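Local atomic coordinates of arginase (Medicago truncatula, PDB entry 6VSS), a protein that hydrolyses L-arginine to urea and L-ornithine with two manganese ions per subunit, and also converts agmatine to putrescine and urea. Residues B[52-57]-B[148-153]; B[42-47]-B[142-147]; B[76-81]-B[314-319]. All blocks are in the same frame, centred on the assembly; numbering follows the deposited sequence.

Interaction 1 (B[52-57]-B[148-153]); sequences ELMRSL and EDPLRP
The polar part of this contact belongs to Arg55, near the end of helix 25-57. Its chain bends at chi3 and carries the guanidinium to the turn that precedes strand 151-157. There NH1 serves two acceptors: it donates to Glu148 OE1 at 3.0 Å in a salt bridge, and to the backbone carbonyl Asp149 O at 2.9 Å. Both partners lie near the guanidinium plane. NH1 meets OE1 nearly along its C-O axis but comes to Asp149 O from above the carbonyl plane. A weak bond of 3.4 Å from Arg55 NH2 also ends on Glu148 OE1. Glu52 CA lies over one face of the guanidinium, toward its rim. Glu148 is bent at chi2 (-68°), turning its carboxylate toward the arginine. An alanine here would remove the carboxylate, and Arg55, left without its salt bridge, would probably be less firmly oriented.

The apolar part is smaller and buried. Met54 CB rests 3.8 Å from Pro150 CG. Its chi1 (-53°) sets Met54 CG 4.1 Å from Leu151 CD2, while the bend at chi2 leads the sulfur end away; the two side chains cross at about a right angle. An apolar, unbranched residue suits this buried place, where its first carbons meet Pro150 and Leu151. Pro150 follows a cis peptide bond, which turns the chain sharply just before the strand, and Met54 also touches Pro110 and Thr63. Packing of this kind, with a helix end set against the turn leading into a strand, belongs to the layered alpha/beta fold of arginases, whose parallel sheet is flanked by helices.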
loop_
_atom_site.group_PDB
_atom_site.type_symbol
_atom_site.label_atom_id
_atom_site.label_comp_id
_atom_site.label_asym_id
_atom_site.label_seq_id
_atom_site.Cartn_x
_atom_site.Cartn_y
_atom_site.Cartn_z
ATOM N N GLU B 52 -42.254 -11.784 -5.913
ATOM C CA GLU B 52 -43.534 -11.351 -5.294
ATOM C C GLU B 52 -43.429 -9.865 -5.009
ATOM O O GLU B 52 -44.360 -9.149 -5.282
ATOM C CB GLU B 52 -43.770 -12.086 -3.973
ATOM C CG GLU B 52 -44.212 -13.527 -4.143
ATOM C CD GLU B 52 -44.382 -14.321 -2.848
ATOM O OE1 GLU B 52 -44.468 -15.577 -2.936
ATOM O OE2 GLU B 52 -44.452 -13.691 -1.748
ATOM N N LEU B 53 -42.290 -9.437 -4.453
ATOM C CA LEU B 53 -42.111 -8.012 -4.127
ATOM C C LEU B 53 -42.348 -7.209 -5.409
ATOM O O LEU B 53 -43.224 -6.333 -5.435
ATOM C CB LEU B 53 -40.718 -7.796 -3.541
ATOM C CG LEU B 53 -40.376 -6.336 -3.319
ATOM C CD1 LEU B 53 -41.497 -5.639 -2.583
ATOM C CD2 LEU B 53 -39.070 -6.195 -2.560
ATOM N N MET B 54 -41.608 -7.509 -6.466
ATOM C CA MET B 54 -41.751 -6.709 -7.699
ATOM C C MET B 54 -43.175 -6.843 -8.222
ATOM O O MET B 54 -43.735 -5.805 -8.612
ATOM C CB MET B 54 -40.773 -7.171 -8.771
ATOM C CG MET B 54 -39.359 -7.205 -8.280
ATOM S SD MET B 54 -38.813 -5.783 -7.338
ATOM C CE MET B 54 -37.430 -6.571 -6.510
ATOM N N ARG B 55 -43.714 -8.072 -8.256
ATOM C CA ARG B 55 -45.066 -8.324 -8.813
ATOM C C ARG B 55 -46.097 -7.583 -7.940
ATOM O O ARG B 55 -47.207 -7.270 -8.441
ATOM C CB ARG B 55 -45.391 -9.817 -8.946
ATOM C CG ARG B 55 -44.889 -10.405 -10.252
ATOM C CD ARG B 55 -45.282 -11.843 -10.499
ATOM N NE ARG B 55 -45.248 -12.690 -9.322
ATOM C CZ ARG B 55 -44.172 -13.319 -8.852
ATOM N NH1 ARG B 55 -42.982 -13.157 -9.406
ATOM N NH2 ARG B 55 -44.269 -14.091 -7.786
ATOM N N SER B 56 -45.776 -7.241 -6.698
ATOM C CA SER B 56 -46.784 -6.505 -5.919
ATOM C C SER B 56 -46.549 -4.989 -6.033
ATOM O O SER B 56 -47.543 -4.234 -5.959
ATOM C CB SER B 56 -46.870 -7.046 -4.552
ATOM O OG SER B 56 -45.661 -6.873 -3.918
ATOM N N LEU B 57 -45.334 -4.521 -6.314
ATOM C CA LEU B 57 -45.133 -3.073 -6.591
ATOM C C LEU B 57 -45.792 -2.658 -7.912
ATOM O O LEU B 57 -46.200 -1.507 -8.018
ATOM C CB LEU B 57 -43.639 -2.806 -6.660
ATOM C CG LEU B 57 -42.911 -2.995 -5.343
ATOM C CD1 LEU B 57 -41.424 -2.794 -5.566
ATOM C CD2 LEU B 57 -43.471 -2.050 -4.289
ATOM N N GLU B 148 -38.873 -16.619 -11.914
ATOM C CA GLU B 148 -39.581 -15.587 -11.128
ATOM C C GLU B 148 -39.665 -14.268 -11.894
ATOM O O GLU B 148 -39.141 -13.299 -11.397
ATOM C CB GLU B 148 -38.846 -15.384 -9.798
ATOM C CG GLU B 148 -39.147 -16.482 -8.804
ATOM C CD GLU B 148 -40.580 -16.474 -8.305
ATOM O OE1 GLU B 148 -41.251 -15.422 -8.393
ATOM O OE2 GLU B 148 -41.018 -17.534 -7.858
ATOM N N ASP B 149 -40.431 -14.238 -12.987
ATOM C CA ASP B 149 -40.589 -12.986 -13.770
ATOM C C ASP B 149 -41.186 -11.943 -12.822
ATOM O O ASP B 149 -42.090 -12.301 -12.056
ATOM C CB ASP B 149 -41.531 -13.199 -14.957
ATOM C CG ASP B 149 -42.950 -12.719 -14.693
ATOM O OD1 ASP B 149 -43.170 -11.493 -14.737
ATOM O OD2 ASP B 149 -43.818 -13.571 -14.432
ATOM N N PRO B 150 -40.717 -10.678 -12.820
ATOM C CA PRO B 150 -39.975 -10.096 -13.933
ATOM C C PRO B 150 -38.457 -10.117 -13.701
ATOM O O PRO B 150 -37.774 -9.343 -14.332
ATOM C CB PRO B 150 -40.478 -8.650 -13.886
ATOM C CG PRO B 150 -40.634 -8.363 -12.410
ATOM C CD PRO B 150 -40.948 -9.697 -11.762
ATOM N N LEU B 151 -37.983 -10.958 -12.776
ATOM C CA LEU B 151 -36.538 -11.005 -12.435
ATOM C C LEU B 151 -35.753 -11.448 -13.661
ATOM O O LEU B 151 -36.191 -12.407 -14.359
ATOM C CB LEU B 151 -36.268 -11.993 -11.307
ATOM C CG LEU B 151 -37.040 -11.780 -10.008
ATOM C CD1 LEU B 151 -36.439 -12.659 -8.926
ATOM C CD2 LEU B 151 -37.043 -10.316 -9.601
ATOM N N ARG B 152 -34.594 -10.831 -13.859
ATOM C CA ARG B 152 -33.611 -11.182 -14.908
ATOM C C ARG B 152 -32.230 -11.295 -14.232
ATOM O O ARG B 152 -31.856 -10.401 -13.483
ATOM C CB ARG B 152 -33.662 -10.222 -16.091
ATOM C CG ARG B 152 -34.926 -10.328 -16.925
ATOM C CD ARG B 152 -34.799 -9.594 -18.240
ATOM N NE ARG B 152 -36.097 -9.499 -18.868
ATOM C CZ ARG B 152 -36.345 -9.240 -20.135
ATOM N NH1 ARG B 152 -35.373 -9.020 -20.992
ATOM N NH2 ARG B 152 -37.594 -9.191 -20.549
ATOM N N PRO B 153 -31.495 -12.384 -14.493
ATOM C CA PRO B 153 -30.245 -12.698 -13.801
ATOM C C PRO B 153 -29.071 -11.804 -14.216
ATOM O O PRO B 153 -28.695 -11.794 -15.397
ATOM C CB PRO B 153 -29.973 -14.142 -14.221
ATOM C CG PRO B 153 -30.563 -14.191 -15.581
ATOM C CD PRO B 153 -31.886 -13.474 -15.387
#

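Interaction 2 (B[42-47]-B[142-147]); sequences FIRERA and VKLVMD
Leu144 overlaps three residues of the facing helix: Ile43, Arg44 and Ala47. Its CD2 methyl meets Arg44 NE at 3.7 Å, at the edge of the guanidinium and near its plane. Arg44 gets there with CG anti to the backbone N (chi1 -176°) and a bend at chi3, so that the long side chain crosses the leucine obliquely on the exposed margin. Deeper in, Ile43 CG2 packs 4.4 Å from Leu144 CB. The small Ala47 sets its CB 3.9 Å from Leu144 O and 4.3 Å from Val145 CA, and with no larger side chain in between the two backbones come close. The axes of the short helical segments approach to 9.1 Å and run nearly parallel, crossing at -22°. Both helices lie on one side of the parallel sheet of the arginase alpha/beta fold: helix 131-146 is part of the connection from strand 113-118 to strand 151-157, while helix 25-57 precedes strand 63-69. Apolar Ile43 and Val145 suit the inner side, since Ile43 touches Leu67 and Val145 touches Leu151. Helix 25-57 also meets another chain, where Glu45 and Arg46 form salt bridges with Arg34 and Asp126 of a second subunit.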
loop_
_atom_site.group_PDB
_atom_site.type_symbol
_atom_site.label_atom_id
_atom_site.label_comp_id
_atom_site.label_asym_id
_atom_site.label_seq_id
_atom_site.Cartn_x
_atom_site.Cartn_y
_atom_site.Cartn_z
ATOM N N PHE B 42 -32.703 -22.683 -1.038
ATOM C CA PHE B 42 -32.405 -21.347 -0.451
ATOM C C PHE B 42 -32.570 -20.300 -1.561
ATOM O O PHE B 42 -33.284 -19.262 -1.346
ATOM C CB PHE B 42 -30.993 -21.249 0.138
ATOM C CG PHE B 42 -30.665 -19.895 0.699
ATOM C CD1 PHE B 42 -31.154 -19.503 1.937
ATOM C CD2 PHE B 42 -29.864 -19.021 0.016
ATOM C CE1 PHE B 42 -30.844 -18.259 2.475
ATOM C CE2 PHE B 42 -29.554 -17.780 0.546
ATOM C CZ PHE B 42 -30.060 -17.398 1.763
ATOM N N ILE B 43 -31.918 -20.551 -2.708
ATOM C CA ILE B 43 -31.992 -19.660 -3.909
ATOM C C ILE B 43 -33.465 -19.579 -4.330
ATOM O O ILE B 43 -33.920 -18.489 -4.610
ATOM C CB ILE B 43 -31.069 -20.078 -5.099
ATOM C CG1 ILE B 43 -29.577 -20.190 -4.753
ATOM C CG2 ILE B 43 -31.287 -19.156 -6.298
ATOM C CD1 ILE B 43 -28.855 -18.876 -4.526
ATOM N N ARG B 44 -34.195 -20.698 -4.337
ATOM C CA ARG B 44 -35.623 -20.689 -4.755
ATOM C C ARG B 44 -36.345 -19.649 -3.890
ATOM O O ARG B 44 -37.056 -18.832 -4.462
ATOM C CB ARG B 44 -36.308 -22.067 -4.669
ATOM C CG ARG B 44 -37.746 -22.072 -5.181
ATOM C CD ARG B 44 -38.400 -23.446 -5.434
ATOM N NE ARG B 44 -37.458 -24.429 -5.975
ATOM C CZ ARG B 44 -36.935 -25.487 -5.314
ATOM N NH1 ARG B 44 -36.025 -26.255 -5.899
ATOM N NH2 ARG B 44 -37.299 -25.780 -4.068
ATOM N N GLU B 45 -36.147 -19.681 -2.583
ATOM C CA GLU B 45 -36.925 -18.858 -1.612
ATOM C C GLU B 45 -36.500 -17.391 -1.709
ATOM O O GLU B 45 -37.357 -16.497 -1.555
ATOM C CB GLU B 45 -36.735 -19.354 -0.180
ATOM C CG GLU B 45 -37.291 -20.758 0.057
ATOM C CD GLU B 45 -38.789 -20.817 -0.103
ATOM O OE1 GLU B 45 -39.423 -19.762 0.130
ATOM O OE2 GLU B 45 -39.322 -21.916 -0.466
ATOM N N ARG B 46 -35.225 -17.125 -1.979
ATOM C CA ARG B 46 -34.841 -15.698 -2.126
ATOM C C ARG B 46 -35.446 -15.192 -3.426
ATOM O O ARG B 46 -35.946 -14.052 -3.436
ATOM C CB ARG B 46 -33.328 -15.547 -2.006
ATOM C CG ARG B 46 -32.866 -15.736 -0.574
ATOM C CD ARG B 46 -32.870 -14.420 0.193
ATOM N NE ARG B 46 -32.135 -13.341 -0.438
ATOM C CZ ARG B 46 -32.375 -12.053 -0.237
ATOM N NH1 ARG B 46 -33.281 -11.660 0.657
ATOM N NH2 ARG B 46 -31.647 -11.156 -0.881
ATOM N N ALA B 47 -35.431 -15.995 -4.494
ATOM C CA ALA B 47 -35.986 -15.518 -5.786
ATOM C C ALA B 47 -37.512 -15.321 -5.638
ATOM O O ALA B 47 -38.111 -14.381 -6.259
ATOM C CB ALA B 47 -35.615 -16.440 -6.924
ATOM N N VAL B 142 -29.565 -20.105 -12.031
ATOM C CA VAL B 142 -29.984 -19.097 -13.044
ATOM C C VAL B 142 -31.455 -19.302 -13.387
ATOM O O VAL B 142 -32.171 -18.320 -13.382
ATOM C CB VAL B 142 -29.085 -19.110 -14.298
ATOM C CG1 VAL B 142 -29.616 -18.154 -15.343
ATOM C CG2 VAL B 142 -27.629 -18.771 -13.971
ATOM N N LYS B 143 -31.890 -20.552 -13.563
ATOM C CA LYS B 143 -33.261 -20.887 -14.027
ATOM C C LYS B 143 -34.280 -20.512 -12.948
ATOM O O LYS B 143 -35.378 -20.007 -13.322
ATOM C CB LYS B 143 -33.339 -22.375 -14.412
ATOM C CG LYS B 143 -32.573 -22.745 -15.668
ATOM C CD LYS B 143 -32.789 -24.194 -16.155
ATOM C CE LYS B 143 -32.071 -24.415 -17.469
ATOM N NZ LYS B 143 -32.203 -25.795 -17.981
ATOM N N LEU B 144 -33.921 -20.733 -11.674
ATOM C CA LEU B 144 -34.752 -20.371 -10.509
ATOM C C LEU B 144 -34.973 -18.845 -10.501
ATOM O O LEU B 144 -36.114 -18.469 -10.222
ATOM C CB LEU B 144 -34.145 -20.919 -9.203
ATOM C CG LEU B 144 -34.199 -22.454 -9.045
ATOM C CD1 LEU B 144 -33.302 -22.959 -7.929
ATOM C CD2 LEU B 144 -35.635 -22.951 -8.791
ATOM N N VAL B 145 -33.995 -18.007 -10.885
ATOM C CA VAL B 145 -34.220 -16.520 -10.966
ATOM C C VAL B 145 -35.133 -16.211 -12.168
ATOM O O VAL B 145 -36.115 -15.448 -12.057
ATOM C CB VAL B 145 -32.890 -15.738 -11.036
ATOM C CG1 VAL B 145 -33.107 -14.243 -11.186
ATOM C CG2 VAL B 145 -32.026 -16.022 -9.840
ATOM N N MET B 146 -34.876 -16.862 -13.283
ATOM C CA MET B 146 -35.574 -16.572 -14.553
ATOM C C MET B 146 -37.036 -16.970 -14.409
ATOM O O MET B 146 -37.872 -16.280 -15.038
ATOM C CB MET B 146 -34.951 -17.334 -15.719
ATOM C CG MET B 146 -33.571 -16.857 -16.029
ATOM S SD MET B 146 -32.909 -17.597 -17.527
ATOM C CE MET B 146 -33.890 -16.672 -18.710
ATOM N N ASP B 147 -37.307 -18.006 -13.617
ATOM C CA ASP B 147 -38.682 -18.525 -13.447
ATOM C C ASP B 147 -39.514 -17.520 -12.672
ATOM O O ASP B 147 -40.754 -17.652 -12.749
ATOM C CB ASP B 147 -38.766 -19.817 -12.627
ATOM C CG ASP B 147 -38.509 -21.068 -13.436
ATOM O OD1 ASP B 147 -38.509 -20.979 -14.692
ATOM O OD2 ASP B 147 -38.220 -22.096 -12.798
#

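Interaction 3 (B[76-81]-B[314-319]); sequences SFHEGS and NPQRDT
Ser76, which opens the first segment, binds L-ornithine, and its OG is hydrogen-bonded to His200. Next, Phe77, which also packs on Asp95 of a third subunit, directs its ring edge at the face of the Arg317 guanidinium, with CE2 4.0 Å from NH1 and the two planes 88° apart. Arg317 NE is held by Val281 O, which helps fix the group that the phenylalanine leans against.

His78 makes the largest contribution of the first segment. Its CG is anti to the backbone N, which turns the ring to the second segment. Gly80 N donates to His78 ND1 at 3.0 Å (155°) in the ring plane, so that ND1 acts as acceptor. Arg317 CD lies over one face, 4.2 Å from the ring centroid, in a CH-pi contact. At the edge, Gln316 OE1 sits 3.3 Å from His78 CE1. Ser282 OG, bonded to both His78 O and Asn314 ND2, links the segments further.

Gly80 is wedged between two side-chain amide oxygens: its CA is 3.2 Å from Asn314 OD1 and 3.2 Å from Gln316 OE1. A side chain would collide with Asn314 OD1, so only the smallest residue fits. Pro315 CD lies 3.5 Å from Gly80 O.

Ser81 presents its backbone to the Asn314 amide, and its side chain is about 10 Å from a manganese ion. Loops that follow strands 63-69 and 305-311 thus meet at the rim of the active site, where arginases place their metal and substrate residues at the carboxyl ends of parallel strands.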
loop_
_atom_site.group_PDB
_atom_site.type_symbol
_atom_site.label_atom_id
_atom_site.label_comp_id
_atom_site.label_asym_id
_atom_site.label_seq_id
_atom_site.Cartn_x
_atom_site.Cartn_y
_atom_site.Cartn_z
ATOM N N SER B 76 -6.529 -19.663 -13.831
ATOM C CA SER B 76 -5.223 -20.211 -14.269
ATOM C C SER B 76 -4.103 -19.677 -13.356
ATOM O O SER B 76 -3.088 -20.366 -13.220
ATOM C CB SER B 76 -4.998 -19.836 -15.724
ATOM O OG SER B 76 -5.433 -18.500 -15.953
ATOM N N PHE B 77 -4.299 -18.523 -12.708
ATOM C CA PHE B 77 -3.200 -17.802 -12.006
ATOM C C PHE B 77 -3.602 -17.512 -10.562
ATOM O O PHE B 77 -2.777 -17.742 -9.704
ATOM C CB PHE B 77 -2.826 -16.557 -12.818
ATOM C CG PHE B 77 -1.909 -15.553 -12.164
ATOM C CD1 PHE B 77 -0.565 -15.841 -11.966
ATOM C CD2 PHE B 77 -2.391 -14.309 -11.761
ATOM C CE1 PHE B 77 0.265 -14.908 -11.359
ATOM C CE2 PHE B 77 -1.556 -13.386 -11.156
ATOM C CZ PHE B 77 -0.231 -13.679 -10.971
ATOM N N HIS B 78 -4.786 -16.950 -10.313
ATOM C CA HIS B 78 -5.196 -16.478 -8.967
ATOM C C HIS B 78 -6.709 -16.672 -8.772
ATOM O O HIS B 78 -7.506 -16.268 -9.668
ATOM C CB HIS B 78 -4.669 -15.041 -8.773
ATOM C CG HIS B 78 -4.684 -14.626 -7.352
ATOM N ND1 HIS B 78 -5.859 -14.566 -6.633
ATOM C CD2 HIS B 78 -3.677 -14.302 -6.491
ATOM C CE1 HIS B 78 -5.578 -14.192 -5.392
ATOM N NE2 HIS B 78 -4.247 -14.029 -5.273
ATOM N N GLU B 79 -7.107 -17.286 -7.666
ATOM C CA GLU B 79 -8.523 -17.661 -7.401
ATOM C C GLU B 79 -9.296 -16.621 -6.572
ATOM O O GLU B 79 -10.410 -16.901 -6.215
ATOM C CB GLU B 79 -8.528 -19.003 -6.669
ATOM C CG GLU B 79 -7.831 -20.116 -7.440
ATOM C CD GLU B 79 -7.961 -21.530 -6.902
ATOM O OE1 GLU B 79 -8.724 -21.753 -5.984
ATOM O OE2 GLU B 79 -7.274 -22.383 -7.399
ATOM N N GLY B 80 -8.706 -15.464 -6.301
ATOM C CA GLY B 80 -9.309 -14.386 -5.497
ATOM C C GLY B 80 -10.679 -13.920 -5.966
ATOM O O GLY B 80 -11.459 -13.407 -5.124
ATOM N N SER B 81 -11.014 -14.005 -7.256
ATOM C CA SER B 81 -12.367 -13.546 -7.694
ATOM C C SER B 81 -13.453 -14.360 -6.963
ATOM O O SER B 81 -14.551 -13.883 -6.919
ATOM C CB SER B 81 -12.551 -13.560 -9.188
ATOM O OG SER B 81 -12.507 -14.912 -9.667
ATOM N N ASN B 314 -11.149 -9.301 -8.447
ATOM C CA ASN B 314 -10.325 -10.033 -7.452
ATOM C C ASN B 314 -10.001 -9.059 -6.330
ATOM O O ASN B 314 -9.032 -8.303 -6.389
ATOM C CB ASN B 314 -9.080 -10.585 -8.167
ATOM C CG ASN B 314 -8.252 -11.485 -7.270
ATOM O OD1 ASN B 314 -8.378 -11.396 -6.049
ATOM N ND2 ASN B 314 -7.425 -12.345 -7.870
ATOM N N PRO B 315 -10.752 -9.083 -5.220
ATOM C CA PRO B 315 -10.491 -8.178 -4.113
ATOM C C PRO B 315 -9.137 -8.382 -3.418
ATOM O O PRO B 315 -8.629 -7.467 -2.860
ATOM C CB PRO B 315 -11.631 -8.448 -3.112
ATOM C CG PRO B 315 -12.374 -9.643 -3.604
ATOM C CD PRO B 315 -11.896 -9.969 -4.995
ATOM N N GLN B 316 -8.543 -9.560 -3.525
ATOM C CA GLN B 316 -7.170 -9.821 -3.009
ATOM C C GLN B 316 -6.141 -9.064 -3.832
ATOM O O GLN B 316 -5.060 -9.037 -3.362
ATOM C CB GLN B 316 -6.749 -11.287 -3.096
ATOM C CG GLN B 316 -7.550 -12.146 -2.146
ATOM C CD GLN B 316 -7.126 -13.590 -2.061
ATOM O OE1 GLN B 316 -7.583 -14.415 -2.833
ATOM N NE2 GLN B 316 -6.352 -13.931 -1.036
ATOM N N ARG B 317 -6.457 -8.568 -5.016
ATOM C CA ARG B 317 -5.428 -7.841 -5.798
ATOM C C ARG B 317 -5.822 -6.371 -5.951
ATOM O O ARG B 317 -5.173 -5.677 -6.708
ATOM C CB ARG B 317 -5.171 -8.540 -7.128
ATOM C CG ARG B 317 -4.869 -10.018 -6.956
ATOM C CD ARG B 317 -3.745 -10.603 -7.753
ATOM N NE ARG B 317 -3.708 -10.005 -9.055
ATOM C CZ ARG B 317 -2.609 -9.663 -9.685
ATOM N NH1 ARG B 317 -1.428 -9.882 -9.141
ATOM N NH2 ARG B 317 -2.693 -9.120 -10.873
ATOM N N ASP B 318 -6.838 -5.940 -5.211
ATOM C CA ASP B 318 -7.351 -4.550 -5.283
ATOM C C ASP B 318 -6.443 -3.614 -4.472
ATOM O O ASP B 318 -5.606 -4.081 -3.722
ATOM C CB ASP B 318 -8.798 -4.489 -4.795
ATOM C CG ASP B 318 -9.631 -3.342 -5.342
ATOM O OD1 ASP B 318 -9.062 -2.455 -5.951
ATOM O OD2 ASP B 318 -10.806 -3.340 -5.115
ATOM N N THR B 319 -6.659 -2.311 -4.583
ATOM C CA THR B 319 -5.892 -1.359 -3.750
ATOM C C THR B 319 -6.509 -1.319 -2.345
ATOM O O THR B 319 -7.612 -1.817 -2.128
ATOM C CB THR B 319 -5.806 0.035 -4.368
ATOM O OG1 THR B 319 -7.140 0.407 -4.653
ATOM C CG2 THR B 319 -5.027 0.096 -5.655
#

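In the fold
From the N terminus, helix 25-57 supplies first 42-47 and then 52-57. Interaction 2 closes a loop of about a hundred residues back to 142-147, and interaction 1 a similar one to 148-153, so the two cross instead of nesting. They touch, with Leu151 CD1 against Ala47 O, and together attach the long first helix to helix 131-146 and the start of strand 151-157. Interaction 3 starts inside both loops, at 76-81, and closes a much wider loop to 314-319, crossing both. It lies about 15 Å or more from either, nearest atoms, and joins the loops after strands 63-69 and 305-311. All three touch the second subunit.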